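Local coordinates for cytosolic phospholipase A2 delta (Homo sapiens, PDB 5IZ5), which hydrolyses the sn-2 ester of glycerophospholipids in a calcium-dependent manner, with a preference for linoleic acid at that position, at residues 150-155 and 162-167; 286-291 and 622-627; 410-415 and 432-437; 426-431 and 542-547. The protein carries 3 engineered substitutions. All blocks are in the same frame, centred on the assembly; numbering follows the deposited sequence.

Overall arrangement
Contacts 1 and 2 are about 37 to 44 Å, centre to centre, from contacts 3 and 4. Contact 1, a partly buried hairpin, is dominated by ionic and backbone hydrogen bonds. Contact 2 touches it through Ile155 and Leu286, yet lies at the surface and joins a loop to a helix start without any hydrogen bond across. Contacts 3 and 4 are buried and largely apolar; their centres are about 14 Å apart, and both use helix 428-441, contact 4 at its N-terminal end and contact 3 further along. Of these two, only contact 4 comes near an annotated site, Phe428 lying about 12 Å, side chain to side chain, from Asp651, by similarity the proton acceptor.

Contact 1. Residues 150-155 and 162-167; sequences RPENLI and ARELSC
Two carboxylates, Glu152 and Glu164, each take an arginine from across the hairpin. Arg163 grips Glu152 side-on: NE donates to OE2 at 2.8 Å, and NH2 to OE1 at 2.9 Å, the latter tilted from the guanidinium plane. Arg150 meets Glu164 end-on, NH1 to OE2 at 2.9 Å and nearly straight (176°), NH2 to OE1 at 2.7 Å; the two flat groups are nearly coplanar, 27° apart. Glu152 has CG anti to its backbone N (chi1 -179°) and an extended chain, which carries its carboxylate across to the other strand.

Backbone amides use the same carboxylates. Glu164 N reaches the anti lone pair of Glu152 OE2 at 2.9 Å, and Asn153 N bonds Glu164 OE2 at 2.9 Å from outside the carboxylate plane. A water also donates to Glu152 OE2 and Glu164 O. With an alanine in place of Glu152, Arg163 would probably be left with Gln614 but without its carboxylate mate, and Glu164 N and Gln85 NE2 would lose an acceptor.

Regular pairing is confined to Ile155 and Ala162, an antiparallel hydrogen-bonded pair: Ile155 N to Ala162 O 3.1 Å, Ala162 N to Ile155 O 2.7 Å.

Strand 152-156 also pairs with strand 21-36 of the C2 region, whereas strand 160-172 pairs with 210-216 and 266-277 and is tied to Cys278 by the Cys167 disulfide, so the hairpin bridges these strand groups.

Contact 2. Residues 286-291 and 622-627; sequences LGFNLC and HKDFST
Phe288 has the most surface buried here and meets two side chains from the start of helix 623-628, His622 and Asp624, which approach the ring from the same side. His622 lies over one face of the phenyl ring, with CE1 3.3 Å above the plane and displaced toward the rim; its closest approach is 3.4 Å, from CE1 to Phe288 CE2. The ring planes are inclined at 38° with centroids 4.5 Å apart, an oblique pairing that is neither a parallel stack nor a T-shape. The imidazole reaches this place because His622 CG stands opposite the backbone N (chi1 -180°).

Asp624 slides past Phe288 in the opposite direction. Its OD2 comes to 3.2 Å from Phe288 CB, while the methylene Asp624 CB lies 3.4 Å from Phe288 CD1, so both the aliphatic root and the carboxylate of the aspartate rest on the phenylalanine. The carboxylate plane is turned 34° from the ring. A serine in place of Phe288 would probably leave the imidazole without the ring beneath it and open a gap beside the Asp624 methylene.

His622 occupies the N-cap position of its helix. Phe288, in the loop between strand 285-286 and helix 292-313, also touches Asn157 and Val159 of the hairpin turn, and Asp624 packs on Pro666.

No hydrogen bond crosses between the segments. The contact therefore rests on van der Waals packing of the ring against the imidazole and the aspartate methylene; the carboxylate oxygen lies out of the ring plane, where the ring hydrogens do not point at it, so little electrostatic gain is likely.

Contact 3. Residues 410-415 and 432-437; sequences ASYRRE and WALVLE
Tyr412 and Leu434, the residues with the closest CA atoms (6.6 Å), form the centre of this helix pairing. Their side chains slide past each other in opposite directions. Leu434 CB lies off-centre above the tyrosine ring, 4.1 Å from the ring centroid and 30° from its normal, a CH-pi contact. Leu434 CD1 continues back to the Tyr412 backbone, 3.9 Å from Tyr412 CA.

Further apolar packing comes from Val435, which crosses Tyr412 at about a right angle and places CG2 3.6 Å from Tyr412 CE2. This methyl is set beside the Val435 backbone N, opposite its carbonyl carbon, because CG1 takes the anti position (chi1 163°). The Tyr412 ring also touches Phe404 and Phe593.

Polar groups are satisfied mainly from outside the pair of segments. Tyr412 OH approaches Val435 CA at 3.5 Å, but is hydrogen-bonded to Ser438 OG, one turn further along helix 428-441. Glu415 crosses Leu434 obliquely, its OE2 3.5 Å from Leu434 CD2, and its OE1 makes a salt bridge to Arg523. Glu437 also binds Arg523, so the arginine probably offsets the like charges of the two glutamates.

With segment axes 10.6 Å apart and inclined at 146°, helices 406-422 and 428-441 run roughly antiparallel and form a helical hairpin within the catalytic domain of this cytosolic phospholipase A2.

Contact 4. Residues 426-431 and 542-547; sequences TTFVDL and AWYDLT
Phe428 and Tyr544 approach from opposite directions, and the phenylalanine presents its rim: CZ lies 3.6 Å from Tyr544 CE1, which sits close to the plane of the phenyl ring. Their planes are 62° apart and their centroids 6.0 Å, an oblique meeting in which little ring surface overlaps. Tyr544 has CG opposite its carbonyl carbon (chi1 -57°), directing the ring back toward helix 428-441, while its hydroxyl is hydrogen-bonded to Lys594 O.

Phe428 opens that helix, whose first turn is closed by a capping box between Thr427 and Asp430. Thr427 N donates to the anti lone pair of Asp430 OD2 at 2.8 Å, and Thr427 OG1 reaches the same oxygen from above the carboxylate plane; in return Thr427 OG1 accepts a weak bond from Val429 N. On the other side, Tyr544 is the first residue to leave helical geometry after helix 534-543, so the contact joins one helix's start to another's end.

A turn beyond the cap, Leu431 points toward Trp543, with CD2 4.4 Å from the indole CH2 and oblique to the ring. Leu597 touches Phe428, Leu431 and Tyr544, and Phe593 covers both Leu431 and Trp543.

Contact 1. Residues 150-155 and 162-167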
# COMPACT_ATOMS: atom_id res chain seq x y z
N ARG B 150 -35.40 3.80 11.07
CA ARG B 150 -34.46 3.60 12.18
C ARG B 150 -33.10 4.17 11.79
O ARG B 150 -32.85 4.39 10.61
CB ARG B 150 -34.31 2.11 12.54
CG ARG B 150 -33.67 1.24 11.47
CD ARG B 150 -33.40 -0.17 11.97
NE ARG B 150 -32.92 -1.06 10.90
CZ ARG B 150 -31.68 -1.10 10.40
NH1 ARG B 150 -30.74 -0.28 10.86
NH2 ARG B 150 -31.38 -1.96 9.43
N PRO B 151 -32.21 4.40 12.77
CA PRO B 151 -30.88 4.84 12.39
C PRO B 151 -30.06 3.72 11.74
O PRO B 151 -30.30 2.54 12.01
CB PRO B 151 -30.24 5.27 13.72
CG PRO B 151 -31.29 5.14 14.77
CD PRO B 151 -32.33 4.22 14.23
N GLU B 152 -29.12 4.08 10.88
CA GLU B 152 -28.19 3.13 10.28
C GLU B 152 -27.10 2.79 11.29
O GLU B 152 -26.64 3.67 12.02
CB GLU B 152 -27.57 3.72 9.01
CG GLU B 152 -26.60 2.78 8.30
CD GLU B 152 -25.95 3.42 7.08
OE1 GLU B 152 -26.32 4.56 6.71
OE2 GLU B 152 -25.05 2.78 6.50
N ASN B 153 -26.68 1.53 11.33
CA ASN B 153 -25.57 1.10 12.18
C ASN B 153 -24.23 1.20 11.44
O ASN B 153 -23.89 0.32 10.63
CB ASN B 153 -25.79 -0.32 12.68
CG ASN B 153 -27.00 -0.43 13.60
OD1 ASN B 153 -27.26 0.45 14.42
ND2 ASN B 153 -27.74 -1.53 13.47
N LEU B 154 -23.49 2.26 11.74
CA LEU B 154 -22.19 2.53 11.14
C LEU B 154 -21.04 2.06 12.03
O LEU B 154 -21.22 1.95 13.24
CB LEU B 154 -22.02 4.03 10.92
CG LEU B 154 -23.09 4.79 10.15
CD1 LEU B 154 -22.75 6.27 10.16
CD2 LEU B 154 -23.19 4.27 8.73
N ILE B 155 -19.89 1.80 11.41
CA ILE B 155 -18.62 1.58 12.13
C ILE B 155 -17.58 2.52 11.53
O ILE B 155 -17.41 2.54 10.31
CB ILE B 155 -18.12 0.12 12.00
CG1 ILE B 155 -19.19 -0.84 12.53
CG2 ILE B 155 -16.82 -0.06 12.77
CD1 ILE B 155 -18.93 -2.30 12.20
N ALA B 162 -17.56 2.29 7.59
CA ALA B 162 -18.18 1.08 7.11
C ALA B 162 -19.70 1.25 7.23
O ALA B 162 -20.25 1.37 8.34
CB ALA B 162 -17.70 -0.10 7.92
N ARG B 163 -20.37 1.28 6.08
CA ARG B 163 -21.82 1.43 6.03
C ARG B 163 -22.47 0.13 6.46
O ARG B 163 -21.86 -0.94 6.34
CB ARG B 163 -22.27 1.78 4.61
CG ARG B 163 -21.67 3.06 4.04
CD ARG B 163 -22.09 4.28 4.84
NE ARG B 163 -23.54 4.45 4.82
CZ ARG B 163 -24.23 5.10 3.88
NH1 ARG B 163 -23.62 5.69 2.86
NH2 ARG B 163 -25.56 5.17 3.97
N GLU B 164 -23.70 0.21 6.98
CA GLU B 164 -24.44 -1.00 7.36
C GLU B 164 -24.65 -1.87 6.13
O GLU B 164 -25.04 -1.36 5.08
CB GLU B 164 -25.79 -0.64 7.99
CG GLU B 164 -26.50 -1.83 8.60
CD GLU B 164 -27.86 -1.48 9.18
OE1 GLU B 164 -28.73 -2.38 9.21
OE2 GLU B 164 -28.08 -0.33 9.62
N LEU B 165 -24.39 -3.16 6.26
CA LEU B 165 -24.43 -4.08 5.12
C LEU B 165 -25.53 -5.10 5.32
O LEU B 165 -25.65 -5.69 6.39
CB LEU B 165 -23.09 -4.81 4.93
CG LEU B 165 -22.55 -4.97 3.51
CD1 LEU B 165 -22.34 -3.61 2.87
CD2 LEU B 165 -21.25 -5.74 3.55
N SER B 166 -26.34 -5.28 4.28
CA SER B 166 -27.29 -6.38 4.23
C SER B 166 -26.78 -7.46 3.29
O SER B 166 -26.00 -7.20 2.37
CB SER B 166 -28.66 -5.88 3.77
OG SER B 166 -29.18 -4.93 4.69
N CYS B 167 -27.22 -8.69 3.54
CA CYS B 167 -26.79 -9.85 2.80
C CYS B 167 -28.05 -10.57 2.29
O CYS B 167 -28.99 -10.78 3.06
CB CYS B 167 -25.98 -10.79 3.72
SG CYS B 167 -24.30 -10.35 4.35
O HOH W 1 -26.17 1.03 4.41

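Contact 2. Residues 286-291 and 622-627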
# COMPACT_ATOMS: atom_id res chain seq x y z
N LEU B 286 -10.17 -1.00 11.85
CA LEU B 286 -10.26 0.44 11.72
C LEU B 286 -9.87 1.12 13.02
O LEU B 286 -10.59 1.02 14.00
CB LEU B 286 -11.70 0.82 11.39
CG LEU B 286 -12.28 0.32 10.08
CD1 LEU B 286 -13.68 0.91 9.93
CD2 LEU B 286 -11.43 0.65 8.87
N GLY B 287 -8.76 1.84 13.01
CA GLY B 287 -8.33 2.60 14.19
C GLY B 287 -6.95 3.17 13.97
O GLY B 287 -6.18 2.64 13.18
N PHE B 288 -6.64 4.25 14.69
CA PHE B 288 -5.35 4.94 14.55
C PHE B 288 -4.39 4.70 15.69
O PHE B 288 -3.49 5.50 15.93
CB PHE B 288 -5.58 6.44 14.37
CG PHE B 288 -6.13 6.78 13.04
CD1 PHE B 288 -5.27 6.97 11.97
CD2 PHE B 288 -7.49 6.89 12.84
CE1 PHE B 288 -5.76 7.28 10.72
CE2 PHE B 288 -8.00 7.20 11.60
CZ PHE B 288 -7.13 7.40 10.53
N ASN B 289 -4.57 3.61 16.40
CA ASN B 289 -3.61 3.25 17.41
C ASN B 289 -3.13 1.87 17.09
O ASN B 289 -3.59 1.25 16.13
CB ASN B 289 -4.22 3.41 18.80
CG ASN B 289 -4.21 4.87 19.26
OD1 ASN B 289 -3.16 5.44 19.59
ND2 ASN B 289 -5.38 5.48 19.25
N LEU B 290 -2.18 1.42 17.87
CA LEU B 290 -1.53 0.16 17.59
C LEU B 290 -2.52 -0.96 17.87
O LEU B 290 -3.39 -0.81 18.71
CB LEU B 290 -0.28 0.03 18.45
CG LEU B 290 0.75 1.16 18.28
CD1 LEU B 290 1.95 0.90 19.18
CD2 LEU B 290 1.19 1.32 16.83
N CYS B 291 -2.40 -2.05 17.12
CA CYS B 291 -3.31 -3.17 17.28
C CYS B 291 -2.93 -3.97 18.52
O CYS B 291 -1.80 -3.87 19.02
CB CYS B 291 -3.30 -4.07 16.05
SG CYS B 291 -1.75 -4.97 15.81
N HIS B 622 -9.15 15.49 10.73
CA HIS B 622 -8.73 14.45 11.66
C HIS B 622 -7.21 14.50 11.72
O HIS B 622 -6.56 14.62 10.69
CB HIS B 622 -9.23 13.08 11.20
CG HIS B 622 -8.85 11.95 12.10
ND1 HIS B 622 -7.66 11.26 11.99
CD2 HIS B 622 -9.52 11.38 13.13
CE1 HIS B 622 -7.61 10.32 12.92
NE2 HIS B 622 -8.72 10.37 13.63
N LYS B 623 -6.65 14.41 12.92
CA LYS B 623 -5.23 14.68 13.11
C LYS B 623 -4.34 13.80 12.24
O LYS B 623 -3.39 14.27 11.63
CB LYS B 623 -4.84 14.47 14.56
CG LYS B 623 -5.36 15.53 15.51
CD LYS B 623 -5.09 15.16 16.96
CE LYS B 623 -5.41 16.32 17.90
NZ LYS B 623 -5.34 15.90 19.34
N ASP B 624 -4.64 12.51 12.24
CA ASP B 624 -3.81 11.56 11.52
C ASP B 624 -4.00 11.56 10.01
O ASP B 624 -3.03 11.37 9.28
CB ASP B 624 -4.01 10.16 12.07
CG ASP B 624 -3.73 10.08 13.55
OD1 ASP B 624 -2.71 10.64 13.99
OD2 ASP B 624 -4.54 9.47 14.28
N PHE B 625 -5.21 11.79 9.52
CA PHE B 625 -5.44 11.88 8.08
C PHE B 625 -4.74 13.15 7.58
O PHE B 625 -4.05 13.14 6.56
CB PHE B 625 -6.93 11.96 7.75
CG PHE B 625 -7.20 12.16 6.29
CD1 PHE B 625 -7.25 11.07 5.44
CD2 PHE B 625 -7.38 13.43 5.77
CE1 PHE B 625 -7.48 11.25 4.09
CE2 PHE B 625 -7.61 13.61 4.42
CZ PHE B 625 -7.65 12.52 3.58
N SER B 626 -4.95 14.24 8.32
CA SER B 626 -4.33 15.54 7.99
C SER B 626 -2.80 15.44 7.94
O SER B 626 -2.18 16.05 7.09
CB SER B 626 -4.76 16.63 8.98
OG SER B 626 -6.05 17.12 8.67
N THR B 627 -2.22 14.64 8.83
CA THR B 627 -0.77 14.44 8.84
C THR B 627 -0.29 13.89 7.51
O THR B 627 0.70 14.36 6.97
CB THR B 627 -0.36 13.44 9.93
OG1 THR B 627 -0.74 13.95 11.21
CG2 THR B 627 1.13 13.19 9.92

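Contact 3. Residues 410-415 and 432-437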
# COMPACT_ATOMS: atom_id res chain seq x y z
N ALA B 410 12.01 -22.88 -17.05
CA ALA B 410 10.79 -23.68 -17.21
C ALA B 410 9.90 -23.59 -15.97
O ALA B 410 8.67 -23.44 -16.08
CB ALA B 410 11.14 -25.13 -17.49
N SER B 411 10.51 -23.66 -14.79
CA SER B 411 9.77 -23.53 -13.52
C SER B 411 9.10 -22.17 -13.41
O SER B 411 7.97 -22.09 -12.93
CB SER B 411 10.69 -23.73 -12.32
OG SER B 411 11.30 -25.00 -12.39
N TYR B 412 9.78 -21.10 -13.84
CA TYR B 412 9.16 -19.78 -13.79
C TYR B 412 7.90 -19.78 -14.65
O TYR B 412 6.83 -19.32 -14.22
CB TYR B 412 10.08 -18.66 -14.31
CG TYR B 412 11.35 -18.37 -13.55
CD1 TYR B 412 11.55 -18.84 -12.25
CD2 TYR B 412 12.34 -17.59 -14.13
CE1 TYR B 412 12.72 -18.56 -11.57
CE2 TYR B 412 13.51 -17.29 -13.45
CZ TYR B 412 13.69 -17.78 -12.17
OH TYR B 412 14.84 -17.50 -11.49
N ARG B 413 8.05 -20.28 -15.87
CA ARG B 413 6.95 -20.29 -16.82
C ARG B 413 5.77 -21.09 -16.31
O ARG B 413 4.63 -20.64 -16.38
CB ARG B 413 7.42 -20.85 -18.17
CG ARG B 413 6.34 -20.82 -19.24
CD ARG B 413 5.73 -19.44 -19.37
NE ARG B 413 5.83 -18.94 -20.74
CZ ARG B 413 4.86 -18.95 -21.64
NH1 ARG B 413 3.66 -19.44 -21.36
NH2 ARG B 413 5.08 -18.46 -22.84
N ARG B 414 6.07 -22.27 -15.78
CA ARG B 414 5.06 -23.17 -15.26
C ARG B 414 4.32 -22.51 -14.13
O ARG B 414 3.10 -22.51 -14.11
CB ARG B 414 5.69 -24.48 -14.80
CG ARG B 414 5.89 -25.50 -15.89
CD ARG B 414 6.20 -26.87 -15.33
NE ARG B 414 7.32 -26.82 -14.38
CZ ARG B 414 8.59 -27.08 -14.67
NH1 ARG B 414 8.97 -27.42 -15.90
NH2 ARG B 414 9.51 -27.00 -13.72
N GLU B 415 5.06 -21.89 -13.21
CA GLU B 415 4.43 -21.22 -12.08
C GLU B 415 3.55 -20.05 -12.54
O GLU B 415 2.44 -19.88 -12.05
CB GLU B 415 5.45 -20.75 -11.04
CG GLU B 415 4.80 -19.93 -9.92
CD GLU B 415 5.58 -19.92 -8.61
OE1 GLU B 415 5.05 -19.38 -7.62
OE2 GLU B 415 6.71 -20.45 -8.55
N TRP B 432 9.90 -10.74 -11.33
CA TRP B 432 10.97 -10.28 -10.45
C TRP B 432 10.97 -11.06 -9.14
O TRP B 432 12.04 -11.41 -8.63
CB TRP B 432 10.83 -8.78 -10.22
CG TRP B 432 11.71 -8.22 -9.16
CD1 TRP B 432 11.32 -7.47 -8.10
CD2 TRP B 432 13.14 -8.35 -9.06
NE1 TRP B 432 12.40 -7.13 -7.34
CE2 TRP B 432 13.53 -7.66 -7.90
CE3 TRP B 432 14.12 -9.00 -9.83
CZ2 TRP B 432 14.87 -7.57 -7.50
CZ3 TRP B 432 15.45 -8.92 -9.43
CH2 TRP B 432 15.81 -8.21 -8.27
N ALA B 433 9.78 -11.39 -8.64
CA ALA B 433 9.66 -12.21 -7.44
C ALA B 433 10.38 -13.54 -7.59
O ALA B 433 11.13 -13.94 -6.70
CB ALA B 433 8.20 -12.45 -7.10
N LEU B 434 10.17 -14.21 -8.72
CA LEU B 434 10.73 -15.54 -8.93
C LEU B 434 12.24 -15.49 -9.16
O LEU B 434 12.99 -16.33 -8.68
CB LEU B 434 10.04 -16.25 -10.10
CG LEU B 434 8.52 -16.42 -9.99
CD1 LEU B 434 7.96 -17.01 -11.27
CD2 LEU B 434 8.15 -17.29 -8.80
N VAL B 435 12.67 -14.49 -9.92
CA VAL B 435 14.07 -14.29 -10.21
C VAL B 435 14.86 -13.89 -8.96
O VAL B 435 15.92 -14.45 -8.68
CB VAL B 435 14.22 -13.21 -11.30
CG1 VAL B 435 15.64 -12.66 -11.36
CG2 VAL B 435 13.78 -13.77 -12.64
N LEU B 436 14.32 -12.92 -8.22
CA LEU B 436 14.92 -12.50 -6.97
C LEU B 436 15.04 -13.68 -6.01
O LEU B 436 16.08 -13.89 -5.40
CB LEU B 436 14.10 -11.38 -6.33
CG LEU B 436 14.55 -10.89 -4.96
CD1 LEU B 436 15.97 -10.33 -5.02
CD2 LEU B 436 13.58 -9.84 -4.43
N GLU B 437 13.96 -14.47 -5.91
CA GLU B 437 13.97 -15.66 -5.07
C GLU B 437 15.10 -16.60 -5.46
O GLU B 437 15.80 -17.12 -4.59
CB GLU B 437 12.63 -16.39 -5.16
CG GLU B 437 12.49 -17.56 -4.19
CD GLU B 437 11.15 -18.25 -4.27
OE1 GLU B 437 10.72 -18.61 -5.39
OE2 GLU B 437 10.50 -18.42 -3.22

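Contact 4. Residues 426-431 and 542-547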
# COMPACT_ATOMS: atom_id res chain seq x y z
N THR B 426 -0.57 -11.15 -14.21
CA THR B 426 0.84 -11.36 -14.49
C THR B 426 1.52 -10.03 -14.76
O THR B 426 1.18 -9.34 -15.73
CB THR B 426 0.98 -12.31 -15.68
OG1 THR B 426 0.13 -13.44 -15.47
CG2 THR B 426 2.42 -12.78 -15.84
N THR B 427 2.47 -9.64 -13.90
CA THR B 427 3.17 -8.39 -14.08
C THR B 427 4.68 -8.60 -13.93
O THR B 427 5.14 -9.70 -13.62
CB THR B 427 2.72 -7.35 -13.04
OG1 THR B 427 3.23 -7.70 -11.75
CG2 THR B 427 1.21 -7.25 -12.96
N PHE B 428 5.43 -7.53 -14.17
CA PHE B 428 6.88 -7.54 -13.99
C PHE B 428 7.26 -7.95 -12.56
O PHE B 428 8.25 -8.63 -12.35
CB PHE B 428 7.48 -6.16 -14.28
CG PHE B 428 7.84 -5.93 -15.72
CD1 PHE B 428 6.84 -5.81 -16.67
CD2 PHE B 428 9.17 -5.77 -16.13
CE1 PHE B 428 7.13 -5.59 -18.00
CE2 PHE B 428 9.47 -5.54 -17.46
CZ PHE B 428 8.45 -5.44 -18.40
N VAL B 429 6.44 -7.52 -11.60
CA VAL B 429 6.65 -7.84 -10.20
C VAL B 429 6.62 -9.34 -9.96
O VAL B 429 7.41 -9.85 -9.17
CB VAL B 429 5.60 -7.15 -9.31
CG1 VAL B 429 5.57 -7.76 -7.91
CG2 VAL B 429 5.90 -5.67 -9.23
N ASP B 430 5.74 -10.04 -10.66
CA ASP B 430 5.65 -11.48 -10.51
C ASP B 430 6.90 -12.18 -11.01
O ASP B 430 7.38 -13.11 -10.35
CB ASP B 430 4.41 -12.03 -11.21
CG ASP B 430 3.14 -11.47 -10.63
OD1 ASP B 430 2.79 -11.83 -9.50
OD2 ASP B 430 2.49 -10.64 -11.30
N LEU B 431 7.45 -11.73 -12.14
CA LEU B 431 8.67 -12.36 -12.64
C LEU B 431 9.85 -12.00 -11.75
O LEU B 431 10.69 -12.84 -11.46
CB LEU B 431 8.98 -11.93 -14.08
CG LEU B 431 10.24 -12.56 -14.67
CD1 LEU B 431 10.15 -14.08 -14.69
CD2 LEU B 431 10.48 -12.03 -16.08
N ALA B 542 16.38 -1.93 -19.22
CA ALA B 542 17.45 -2.77 -19.74
C ALA B 542 16.99 -3.64 -20.91
O ALA B 542 17.78 -3.97 -21.79
CB ALA B 542 18.02 -3.64 -18.63
N TRP B 543 15.71 -4.01 -20.91
CA TRP B 543 15.19 -4.97 -21.88
C TRP B 543 14.51 -4.37 -23.10
O TRP B 543 14.69 -4.88 -24.20
CB TRP B 543 14.20 -5.93 -21.22
CG TRP B 543 14.85 -7.08 -20.50
CD1 TRP B 543 16.18 -7.20 -20.21
CD2 TRP B 543 14.22 -8.25 -19.98
NE1 TRP B 543 16.42 -8.38 -19.56
CE2 TRP B 543 15.23 -9.04 -19.40
CE3 TRP B 543 12.90 -8.71 -19.96
CZ2 TRP B 543 14.95 -10.27 -18.79
CZ3 TRP B 543 12.63 -9.93 -19.35
CH2 TRP B 543 13.65 -10.69 -18.77
N TYR B 544 13.74 -3.31 -22.89
CA TYR B 544 12.87 -2.74 -23.91
C TYR B 544 13.34 -1.35 -24.27
O TYR B 544 13.44 -0.47 -23.42
CB TYR B 544 11.43 -2.69 -23.40
CG TYR B 544 10.92 -4.04 -22.98
CD1 TYR B 544 11.04 -4.45 -21.67
CD2 TYR B 544 10.35 -4.93 -23.90
CE1 TYR B 544 10.60 -5.69 -21.26
CE2 TYR B 544 9.90 -6.17 -23.50
CZ TYR B 544 10.03 -6.54 -22.18
OH TYR B 544 9.61 -7.76 -21.75
N ASP B 545 13.62 -1.15 -25.55
CA ASP B 545 13.96 0.17 -26.06
C ASP B 545 12.69 1.00 -26.08
O ASP B 545 12.05 1.13 -27.13
CB ASP B 545 14.59 0.06 -27.46
CG ASP B 545 15.34 1.32 -27.87
OD1 ASP B 545 15.00 2.41 -27.35
OD2 ASP B 545 16.26 1.21 -28.71
N LEU B 546 12.31 1.55 -24.93
CA LEU B 546 11.08 2.34 -24.84
C LEU B 546 11.25 3.70 -25.51
O LEU B 546 11.60 4.71 -24.89
CB LEU B 546 10.55 2.47 -23.40
CG LEU B 546 9.42 1.52 -22.98
CD1 LEU B 546 8.76 2.03 -21.71
CD2 LEU B 546 8.35 1.36 -24.06
N THR B 547 11.03 3.68 -26.82
CA THR B 547 10.83 4.87 -27.64
C THR B 547 9.44 4.62 -28.23
O THR B 547 9.25 4.60 -29.45
CB THR B 547 11.93 5.04 -28.72
OG1 THR B 547 11.40 5.71 -29.87
CG2 THR B 547 12.52 3.69 -29.16